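Local coordinates for protein Crov588 (Cafeteriavirus, PDB 6NYR) that is of unknown function but forms a circular leucine-rich-repeat solenoid of FNIP repeats, a shape that could plausibly serve binding to a partner, at residues Lys23-Lys26 and Ile27-Pro31; Ile36-Gly39 and Glu40-Gln44; Ile654-Gly657 and Asn658-Ile661. All coordinates share one frame; numbering follows the deposited sequence.

Contact 1. Residues Lys23-Lys26 and Ile27-Pro31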
ATOM      1  N   LYS A  23      16.260 -31.590  13.127  1.00 92.87           N
ATOM      2  CA  LYS A  23      17.512 -30.895  13.393  1.00 96.30           C
ATOM      3  C   LYS A  23      17.328 -29.420  13.726  1.00 96.49           C
ATOM      4  O   LYS A  23      18.319 -28.736  14.000  1.00 99.24           O
ATOM      5  CB  LYS A  23      18.445 -31.034  12.185  1.00 98.20           C
ATOM      6  CG  LYS A  23      19.916 -31.136  12.535  1.00102.80           C
ATOM      7  CD  LYS A  23      20.781 -30.914  11.304  1.00104.85           C
ATOM      8  CE  LYS A  23      22.262 -30.972  11.645  1.00106.02           C
ATOM      9  NZ  LYS A  23      23.095 -30.449  10.525  1.00105.99           N
ATOM     10  N   TYR A  24      16.097 -28.915  13.715  1.00 90.72           N
ATOM     11  CA  TYR A  24      15.833 -27.501  13.943  1.00 86.01           C
ATOM     12  C   TYR A  24      15.477 -27.181  15.388  1.00 85.34           C
ATOM     13  O   TYR A  24      15.243 -26.010  15.705  1.00 83.97           O
ATOM     14  CB  TYR A  24      14.703 -27.022  13.021  1.00 81.54           C
ATOM     15  CG  TYR A  24      15.133 -26.875  11.580  1.00 79.76           C
ATOM     16  CD1 TYR A  24      15.232 -27.983  10.751  1.00 79.19           C
ATOM     17  CD2 TYR A  24      15.440 -25.631  11.046  1.00 78.54           C
ATOM     18  CE1 TYR A  24      15.630 -27.861   9.439  1.00 77.74           C
ATOM     19  CE2 TYR A  24      15.837 -25.498   9.728  1.00 77.37           C
ATOM     20  CZ  TYR A  24      15.930 -26.618   8.928  1.00 77.86           C
ATOM     21  OH  TYR A  24      16.324 -26.498   7.617  1.00 78.47           O
ATOM     22  N   TYR A  25      15.434 -28.184  16.268  1.00 85.90           N
ATOM     23  CA  TYR A  25      15.062 -27.942  17.658  1.00 86.95           C
ATOM     24  C   TYR A  25      15.875 -26.799  18.254  1.00 87.58           C
ATOM     25  O   TYR A  25      15.326 -25.897  18.899  1.00 86.61           O
ATOM     26  CB  TYR A  25      15.256 -29.221  18.476  1.00 91.14           C
ATOM     27  CG  TYR A  25      14.392 -29.288  19.713  1.00 95.95           C
ATOM     28  CD1 TYR A  25      14.768 -28.644  20.883  1.00 99.48           C
ATOM     29  CD2 TYR A  25      13.198 -29.995  19.709  1.00 98.48           C
ATOM     30  CE1 TYR A  25      13.977 -28.700  22.014  1.00102.14           C
ATOM     31  CE2 TYR A  25      12.402 -30.060  20.834  1.00100.74           C
ATOM     32  CZ  TYR A  25      12.794 -29.411  21.985  1.00101.76           C
ATOM     33  OH  TYR A  25      12.001 -29.472  23.108  1.00100.43           O
ATOM     34  N   LYS A  26      17.192 -26.819  18.037  1.00 89.13           N
ATOM     35  CA  LYS A  26      18.042 -25.735  18.514  1.00 90.70           C
ATOM     36  C   LYS A  26      17.582 -24.394  17.958  1.00 88.44           C
ATOM     37  O   LYS A  26      17.408 -23.425  18.706  1.00 86.41           O
ATOM     38  CB  LYS A  26      19.501 -26.019  18.140  1.00 95.94           C
ATOM     39  CG  LYS A  26      19.768 -26.174  16.647  1.00 97.50           C
ATOM     40  CD  LYS A  26      21.267 -26.349  16.361  1.00 99.90           C
ATOM     41  CE  LYS A  26      21.796 -27.688  16.877  1.00 99.81           C
ATOM     42  NZ  LYS A  26      21.245 -28.851  16.122  1.00 98.42           N
ATOM     43  N   ILE A  27      17.365 -24.320  16.642  1.00 88.85           N
ATOM     44  CA  ILE A  27      16.945 -23.063  16.032  1.00 88.11           C
ATOM     45  C   ILE A  27      15.615 -22.609  16.620  1.00 88.28           C
ATOM     46  O   ILE A  27      15.411 -21.418  16.890  1.00 88.79           O
ATOM     47  CB  ILE A  27      16.859 -23.210  14.500  1.00 85.53           C
ATOM     48  CG1 ILE A  27      18.235 -23.501  13.906  1.00 84.01           C
ATOM     49  CG2 ILE A  27      16.256 -21.952  13.882  1.00 83.33           C
ATOM     50  CD1 ILE A  27      18.192 -23.984  12.465  1.00 82.77           C
ATOM     51  N   LEU A  28      14.691 -23.547  16.826  1.00 88.26           N
ATOM     52  CA  LEU A  28      13.346 -23.202  17.262  1.00 88.54           C
ATOM     53  C   LEU A  28      13.253 -22.925  18.755  1.00 92.74           C
ATOM     54  O   LEU A  28      12.220 -22.421  19.211  1.00 94.94           O
ATOM     55  CB  LEU A  28      12.378 -24.326  16.883  1.00 86.10           C
ATOM     56  CG  LEU A  28      12.265 -24.607  15.382  1.00 85.53           C
ATOM     57  CD1 LEU A  28      11.445 -25.864  15.121  1.00 83.75           C
ATOM     58  CD2 LEU A  28      11.667 -23.409  14.650  1.00 84.32           C
ATOM     59  N   SER A  29      14.296 -23.233  19.523  1.00 92.48           N
ATOM     60  CA  SER A  29      14.303 -22.958  20.955  1.00 91.06           C
ATOM     61  C   SER A  29      14.794 -21.552  21.297  1.00 89.98           C
ATOM     62  O   SER A  29      14.907 -21.224  22.482  1.00 92.26           O
ATOM     63  CB  SER A  29      15.171 -23.990  21.685  1.00 91.27           C
ATOM     64  OG  SER A  29      14.711 -25.305  21.440  1.00 91.17           O
ATOM     65  N   ASN A  30      15.081 -20.718  20.302  1.00 87.74           N
ATOM     66  CA  ASN A  30      15.553 -19.355  20.538  1.00 89.66           C
ATOM     67  C   ASN A  30      14.530 -18.590  21.369  1.00 91.30           C
ATOM     68  O   ASN A  30      13.398 -18.387  20.909  1.00 87.18           O
ATOM     69  CB  ASN A  30      15.798 -18.688  19.184  1.00 88.66           C
ATOM     70  CG  ASN A  30      16.252 -17.253  19.306  1.00 89.59           C
ATOM     71  OD1 ASN A  30      16.398 -16.726  20.407  1.00 91.44           O
ATOM     72  ND2 ASN A  30      16.498 -16.613  18.168  1.00 88.40           N
ATOM     73  N   PRO A  31      14.879 -18.143  22.579  1.00 97.95           N
ATOM     74  CA  PRO A  31      13.848 -17.618  23.489  1.00 99.58           C
ATOM     75  C   PRO A  31      13.180 -16.317  23.068  1.00102.69           C
ATOM     76  O   PRO A  31      12.291 -15.856  23.796  1.00103.90           O
ATOM     77  CB  PRO A  31      14.612 -17.412  24.814  1.00100.74           C
ATOM     78  CG  PRO A  31      15.821 -18.284  24.714  1.00101.61           C
ATOM     79  CD  PRO A  31      16.190 -18.280  23.246  1.00101.08           C
TER
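Tyr24 meets Ile27 and Leu28 one turn on, and this side of helix 25-28 is the closely packed one. The Ile27 methyl CD1 lies 3.5 Å from Tyr24 CD2, the two side chains running side by side in the same direction. With CG1 beside its own backbone N (chi1 -64°) and CD1 extended beyond it, the Ile27 methyl comes up to the CD2-CE2 side of the ring. Leu28 packs against the root of the tyrosine side chain, its CD1 4.0 Å from Tyr24 CB. Phe17 meets the Tyr24 ring edge to face, while Leu11 of strand 10-12 touches both aliphatic side chains, so this side faces the body of the repeat protein.

On the looser flank, Tyr25 and Lys26 are exposed, although Pro51 touches both Tyr25 and Ser29. Here the contact is polar: Ser29 OG donates to Tyr25 O at 2.7 Å, standing above the carbonyl plane, and the same hydroxyl oxygen comes within 3.4 Å of Tyr25 CD1.

The backbone changes its pairing at this point. Leu28 N reaches Tyr24 O at 2.8 Å in a helical bond with an N-H...O angle of 156°, whereas Ser29 N is shared between a weak bond to Tyr25 O and one of 3.2 Å to Lys26 O. The Ser29 hydroxyl gives Tyr25 O a second, shorter bond, so this carbonyl stays paired where regular helical pairing is giving way.

Contact 2. Residues Ile36-Gly39 and Glu40-Gln44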
ATOM      1  N   ILE A  36       5.715 -19.591  14.980  1.00 69.48           N
ATOM      2  CA  ILE A  36       6.263 -20.196  13.775  1.00 68.70           C
ATOM      3  C   ILE A  36       5.253 -19.972  12.660  1.00 68.02           C
ATOM      4  O   ILE A  36       4.053 -20.206  12.847  1.00 67.34           O
ATOM      5  CB  ILE A  36       6.549 -21.698  13.949  1.00 69.08           C
ATOM      6  CG1 ILE A  36       7.677 -21.915  14.953  1.00 69.63           C
ATOM      7  CG2 ILE A  36       6.901 -22.317  12.599  1.00 70.43           C
ATOM      8  CD1 ILE A  36       7.886 -23.368  15.328  1.00 71.37           C
ATOM      9  N   GLU A  37       5.732 -19.520  11.507  1.00 67.77           N
ATOM     10  CA  GLU A  37       4.913 -19.399  10.308  1.00 65.90           C
ATOM     11  C   GLU A  37       5.396 -20.421   9.288  1.00 68.44           C
ATOM     12  O   GLU A  37       6.547 -20.363   8.843  1.00 71.96           O
ATOM     13  CB  GLU A  37       4.980 -17.989   9.724  1.00 64.59           C
ATOM     14  CG  GLU A  37       4.217 -16.945  10.520  1.00 66.80           C
ATOM     15  CD  GLU A  37       4.211 -15.590   9.839  1.00 70.51           C
ATOM     16  OE1 GLU A  37       4.907 -15.439   8.812  1.00 71.24           O
ATOM     17  OE2 GLU A  37       3.504 -14.681  10.324  1.00 70.84           O
ATOM     18  N   PHE A  38       4.529 -21.362   8.943  1.00 66.98           N
ATOM     19  CA  PHE A  38       4.796 -22.325   7.888  1.00 66.05           C
ATOM     20  C   PHE A  38       4.168 -21.847   6.584  1.00 63.79           C
ATOM     21  O   PHE A  38       3.266 -21.004   6.569  1.00 64.77           O
ATOM     22  CB  PHE A  38       4.254 -23.703   8.263  1.00 66.15           C
ATOM     23  CG  PHE A  38       5.040 -24.390   9.347  1.00 67.60           C
ATOM     24  CD1 PHE A  38       6.275 -24.958   9.073  1.00 68.32           C
ATOM     25  CD2 PHE A  38       4.543 -24.474  10.637  1.00 68.53           C
ATOM     26  CE1 PHE A  38       7.000 -25.594  10.065  1.00 68.08           C
ATOM     27  CE2 PHE A  38       5.264 -25.110  11.635  1.00 69.00           C
ATOM     28  CZ  PHE A  38       6.494 -25.668  11.348  1.00 68.81           C
ATOM     29  N   GLY A  39       4.668 -22.392   5.478  1.00 65.11           N
ATOM     30  CA  GLY A  39       4.271 -21.926   4.166  1.00 66.87           C
ATOM     31  C   GLY A  39       3.474 -22.925   3.357  1.00 69.62           C
ATOM     32  O   GLY A  39       2.820 -23.814   3.912  1.00 70.96           O
ATOM     33  N   GLU A  40       3.532 -22.790   2.030  1.00 69.26           N
ATOM     34  CA  GLU A  40       2.712 -23.623   1.162  1.00 67.02           C
ATOM     35  C   GLU A  40       3.173 -25.074   1.195  1.00 65.73           C
ATOM     36  O   GLU A  40       2.365 -25.990   1.381  1.00 64.90           O
ATOM     37  CB  GLU A  40       2.769 -23.091  -0.273  1.00 68.85           C
ATOM     38  CG  GLU A  40       1.692 -23.640  -1.195  1.00 68.72           C
ATOM     39  CD  GLU A  40       1.790 -23.095  -2.611  1.00 70.28           C
ATOM     40  OE1 GLU A  40       2.875 -22.605  -2.997  1.00 70.73           O
ATOM     41  OE2 GLU A  40       0.779 -23.157  -3.344  1.00 70.77           O
ATOM     42  N   LYS A  41       4.473 -25.302   1.035  1.00 65.93           N
ATOM     43  CA  LYS A  41       4.973 -26.636   0.735  1.00 67.77           C
ATOM     44  C   LYS A  41       5.233 -27.497   1.962  1.00 69.17           C
ATOM     45  O   LYS A  41       5.386 -28.716   1.813  1.00 71.82           O
ATOM     46  CB  LYS A  41       6.262 -26.532  -0.090  1.00 67.59           C
ATOM     47  CG  LYS A  41       6.061 -25.978  -1.496  1.00 69.62           C
ATOM     48  CD  LYS A  41       5.310 -26.970  -2.377  1.00 73.79           C
ATOM     49  CE  LYS A  41       5.227 -26.490  -3.822  1.00 77.71           C
ATOM     50  NZ  LYS A  41       4.590 -27.505  -4.712  1.00 79.25           N
ATOM     51  N   PHE A  42       5.301 -26.914   3.157  1.00 70.11           N
ATOM     52  CA  PHE A  42       5.655 -27.701   4.331  1.00 71.45           C
ATOM     53  C   PHE A  42       4.602 -28.770   4.601  1.00 68.81           C
ATOM     54  O   PHE A  42       3.409 -28.477   4.723  1.00 68.56           O
ATOM     55  CB  PHE A  42       5.812 -26.803   5.560  1.00 71.70           C
ATOM     56  CG  PHE A  42       6.098 -27.562   6.822  1.00 71.29           C
ATOM     57  CD1 PHE A  42       7.353 -28.100   7.052  1.00 71.40           C
ATOM     58  CD2 PHE A  42       5.112 -27.742   7.778  1.00 72.03           C
ATOM     59  CE1 PHE A  42       7.620 -28.806   8.211  1.00 73.10           C
ATOM     60  CE2 PHE A  42       5.374 -28.443   8.940  1.00 73.66           C
ATOM     61  CZ  PHE A  42       6.629 -28.976   9.156  1.00 73.52           C
ATOM     62  N   ASN A  43       5.055 -30.023   4.706  1.00 68.04           N
ATOM     63  CA  ASN A  43       4.182 -31.156   4.993  1.00 65.92           C
ATOM     64  C   ASN A  43       5.016 -32.235   5.692  1.00 67.60           C
ATOM     65  O   ASN A  43       5.347 -33.280   5.132  1.00 68.46           O
ATOM     66  CB  ASN A  43       3.524 -31.682   3.715  1.00 65.62           C
ATOM     67  CG  ASN A  43       2.394 -32.653   3.993  1.00 63.57           C
ATOM     68  OD1 ASN A  43       1.822 -32.660   5.081  1.00 63.42           O
ATOM     69  ND2 ASN A  43       2.067 -33.478   3.009  1.00 62.36           N
ATOM     70  N   GLN A  44       5.359 -31.980   6.953  1.00 68.38           N
ATOM     71  CA  GLN A  44       6.149 -32.906   7.753  1.00 72.21           C
ATOM     72  C   GLN A  44       5.567 -32.958   9.161  1.00 70.13           C
ATOM     73  O   GLN A  44       4.875 -32.034   9.600  1.00 69.86           O
ATOM     74  CB  GLN A  44       7.625 -32.490   7.804  1.00 75.39           C
ATOM     75  CG  GLN A  44       8.305 -32.399   6.444  1.00 76.09           C
ATOM     76  CD  GLN A  44       8.437 -33.735   5.746  1.00 77.90           C
ATOM     77  OE1 GLN A  44       8.472 -34.784   6.389  1.00 78.61           O
ATOM     78  NE2 GLN A  44       8.504 -33.703   4.419  1.00 77.27           N
TER
HETATM   79  O   HOH W   1       2.727 -25.933   5.312  1.00 35.54           O
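Phe38 and Phe42 lie face against face in an offset stack, their centroids 4.0 Å apart and their planes inclined by only 16°. Phe38 CE1 sits over the centre of the Phe42 ring, and the closest carbons, Phe38 CD1 and Phe42 CD2, are 3.3 Å apart. The Phe42 ring gets there because its CG is anti to the backbone N (chi1 177°), which sends it back toward the end of strand 35-37. Each ring has a second neighbour: Ile36 CG2 lies over the far face of Phe38, and Gln44 N lies 3.9 Å above the plane of Phe42 on the side opposite Phe38.

Beside the stack, one water bridges the turn, donating to Gly39 O at 2.5 Å and to Phe42 O at 2.7 Å. Its oxygen lies in the plane of the Phe42 ring, at the edge.

The run Phe38-Gly39-Glu40-Lys41-Phe42-Asn43-Gln44 follows the FGxxFNQ pattern that recurs along the FNIP repeats, in which a short strand leads into the loop of each solenoid coil. Neighbouring coils continue both features. The Phe38 ring meets those of Phe13 and Phe59, while Asn43 accepts at OD1 from Asn66 N and donates its own backbone N to Asn18 OD1, which also takes a bond from Gln44 NE2. Backbone hydrogen bonds from Ile36 and Phe38 to Lys58, and from Glu37 to Leu11 and Phe13, fix the strand between its two parallel neighbours.

Contact 3. Residues Ile654-Gly657 and Asn658-Ile661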
ATOM      1  N   ILE A 654      24.354 -15.724  -3.886  1.00 61.19           N
ATOM      2  CA  ILE A 654      24.849 -16.620  -4.923  1.00 60.83           C
ATOM      3  C   ILE A 654      23.678 -17.290  -5.627  1.00 57.65           C
ATOM      4  O   ILE A 654      22.624 -17.534  -5.032  1.00 56.86           O
ATOM      5  CB  ILE A 654      25.801 -17.677  -4.307  1.00 65.91           C
ATOM      6  CG1 ILE A 654      27.184 -17.070  -4.038  1.00 65.98           C
ATOM      7  CG2 ILE A 654      25.908 -18.913  -5.182  1.00 69.57           C
ATOM      8  CD1 ILE A 654      27.838 -16.454  -5.261  1.00 65.43           C
ATOM      9  N   TYR A 655      23.869 -17.591  -6.909  1.00 57.73           N
ATOM     10  CA  TYR A 655      22.904 -18.389  -7.656  1.00 57.43           C
ATOM     11  C   TYR A 655      23.046 -19.844  -7.227  1.00 61.36           C
ATOM     12  O   TYR A 655      24.142 -20.414  -7.306  1.00 63.18           O
ATOM     13  CB  TYR A 655      23.121 -18.247  -9.160  1.00 57.36           C
ATOM     14  CG  TYR A 655      22.185 -19.099  -9.998  1.00 59.61           C
ATOM     15  CD1 TYR A 655      20.829 -19.175  -9.700  1.00 61.14           C
ATOM     16  CD2 TYR A 655      22.651 -19.813 -11.093  1.00 61.33           C
ATOM     17  CE1 TYR A 655      19.970 -19.948 -10.460  1.00 62.49           C
ATOM     18  CE2 TYR A 655      21.798 -20.585 -11.862  1.00 63.62           C
ATOM     19  CZ  TYR A 655      20.456 -20.648 -11.542  1.00 65.07           C
ATOM     20  OH  TYR A 655      19.597 -21.415 -12.303  1.00 65.28           O
ATOM     21  N   TYR A 656      21.949 -20.439  -6.755  1.00 62.84           N
ATOM     22  CA  TYR A 656      21.997 -21.821  -6.295  1.00 65.63           C
ATOM     23  C   TYR A 656      22.604 -22.742  -7.343  1.00 66.04           C
ATOM     24  O   TYR A 656      23.435 -23.598  -7.018  1.00 65.32           O
ATOM     25  CB  TYR A 656      20.590 -22.290  -5.933  1.00 69.25           C
ATOM     26  CG  TYR A 656      20.549 -23.637  -5.257  1.00 73.71           C
ATOM     27  CD1 TYR A 656      20.804 -23.754  -3.900  1.00 76.55           C
ATOM     28  CD2 TYR A 656      20.256 -24.789  -5.974  1.00 77.26           C
ATOM     29  CE1 TYR A 656      20.769 -24.980  -3.271  1.00 81.18           C
ATOM     30  CE2 TYR A 656      20.220 -26.020  -5.355  1.00 81.93           C
ATOM     31  CZ  TYR A 656      20.479 -26.110  -4.004  1.00 84.80           C
ATOM     32  OH  TYR A 656      20.445 -27.335  -3.378  1.00 90.33           O
ATOM     33  N   GLY A 657      22.207 -22.578  -8.606  1.00 64.65           N
ATOM     34  CA  GLY A 657      22.615 -23.508  -9.642  1.00 65.72           C
ATOM     35  C   GLY A 657      24.112 -23.711  -9.746  1.00 68.61           C
ATOM     36  O   GLY A 657      24.566 -24.778 -10.168  1.00 70.03           O
ATOM     37  N   ASN A 658      24.898 -22.704  -9.364  1.00 69.25           N
ATOM     38  CA  ASN A 658      26.347 -22.773  -9.491  1.00 68.99           C
ATOM     39  C   ASN A 658      27.056 -22.951  -8.155  1.00 67.11           C
ATOM     40  O   ASN A 658      28.289 -22.881  -8.107  1.00 65.35           O
ATOM     41  CB  ASN A 658      26.895 -21.520 -10.190  1.00 67.61           C
ATOM     42  CG  ASN A 658      26.570 -21.482 -11.665  1.00 66.03           C
ATOM     43  OD1 ASN A 658      26.649 -22.498 -12.353  1.00 68.34           O
ATOM     44  ND2 ASN A 658      26.211 -20.306 -12.164  1.00 64.32           N
ATOM     45  N   LYS A 659      26.314 -23.177  -7.070  1.00 68.91           N
ATOM     46  CA  LYS A 659      26.938 -23.239  -5.751  1.00 72.46           C
ATOM     47  C   LYS A 659      28.078 -24.254  -5.739  1.00 73.74           C
ATOM     48  O   LYS A 659      29.189 -23.963  -5.277  1.00 73.33           O
ATOM     49  CB  LYS A 659      25.886 -23.574  -4.688  1.00 73.53           C
ATOM     50  CG  LYS A 659      25.261 -24.954  -4.804  1.00 75.61           C
ATOM     51  CD  LYS A 659      24.234 -25.187  -3.691  1.00 76.05           C
ATOM     52  CE  LYS A 659      23.753 -26.634  -3.654  1.00 79.33           C
ATOM     53  NZ  LYS A 659      24.857 -27.602  -3.387  1.00 80.03           N
ATOM     54  N   ASP A 660      27.831 -25.445  -6.295  1.00 75.89           N
ATOM     55  CA  ASP A 660      28.827 -26.510  -6.241  1.00 78.42           C
ATOM     56  C   ASP A 660      30.139 -26.090  -6.888  1.00 77.48           C
ATOM     57  O   ASP A 660      31.203 -26.604  -6.520  1.00 79.13           O
ATOM     58  CB  ASP A 660      28.292 -27.771  -6.925  1.00 81.19           C
ATOM     59  CG  ASP A 660      27.118 -28.386  -6.187  1.00 83.17           C
ATOM     60  OD1 ASP A 660      26.949 -28.097  -4.984  1.00 83.90           O
ATOM     61  OD2 ASP A 660      26.366 -29.163  -6.812  1.00 84.04           O
ATOM     62  N   ILE A 661      30.091 -25.169  -7.848  1.00 74.46           N
ATOM     63  CA  ILE A 661      31.312 -24.690  -8.484  1.00 72.42           C
ATOM     64  C   ILE A 661      31.926 -23.540  -7.697  1.00 69.47           C
ATOM     65  O   ILE A 661      33.150 -23.426  -7.601  1.00 67.55           O
ATOM     66  CB  ILE A 661      31.028 -24.274  -9.942  1.00 71.55           C
ATOM     67  CG1 ILE A 661      30.481 -25.450 -10.747  1.00 78.18           C
ATOM     68  CG2 ILE A 661      32.306 -23.732 -10.581  1.00 67.84           C
ATOM     69  CD1 ILE A 661      31.532 -26.359 -11.337  1.00 81.11           C
TER
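Tyr656 extends its ring with CG anti to the backbone N (chi1 -172°), and Lys659 answers from one turn later with CG set between its backbone N and carbonyl carbon (chi1 65°), so that the two side chains run alongside each other in the same direction. The lysine methylenes then cover one face of the tyrosine: CD makes a CH-pi contact 3.9 Å from the ring centroid, and CE reaches to 3.3 Å from Tyr656 CZ. A bend at the last torsion turns the ammonium group to Asp660, where NZ forms a salt bridge of 2.7 Å with OD1 on the syn side. The lysine therefore serves the ring with its carbons and the carboxylate with its charge.

Tyr655 is met differently. The amide of Asn658 stands at the ring edge, ND2 3.8 Å from Tyr655 CD2, with the two planes 83° apart, while the backbone N of Gly657 lies above one face of that ring.

Two successive hydrogen-bonded turns link these groups: Asn658 N donates to Tyr655 O at 3.2 Å, and Lys659 N to Tyr656 O at 2.9 Å. Asn658 occupies the N-cap position of helix 659-662, although its side chain makes no capping bond. The whole is a tight strand-to-helix turn, leading from strand 651-655 toward strand 674-678, the last strand at the C-terminal end of the leucine-rich-repeat solenoid.

Contacts 1 and 3 lie at the surface, on short helices near the two ends of the chain, whereas contact 2 is partly buried and joins strand 35-37 to the loop after it. Contacts 1 and 2 follow each other and touch: Leu28 CD2 packs against Ile36 CD1 at 3.8 Å. Contact 3 comes from the far end of the sequence, yet its nearest atoms are only about 12 Å from contact 1, as expected of a chain curled into a circle. Chemistry follows position: aromatic stacking dominates within the coil at 36-44, while the two helical turns combine aliphatic-aromatic contacts with backbone bonds, and 654-661 adds a salt bridge.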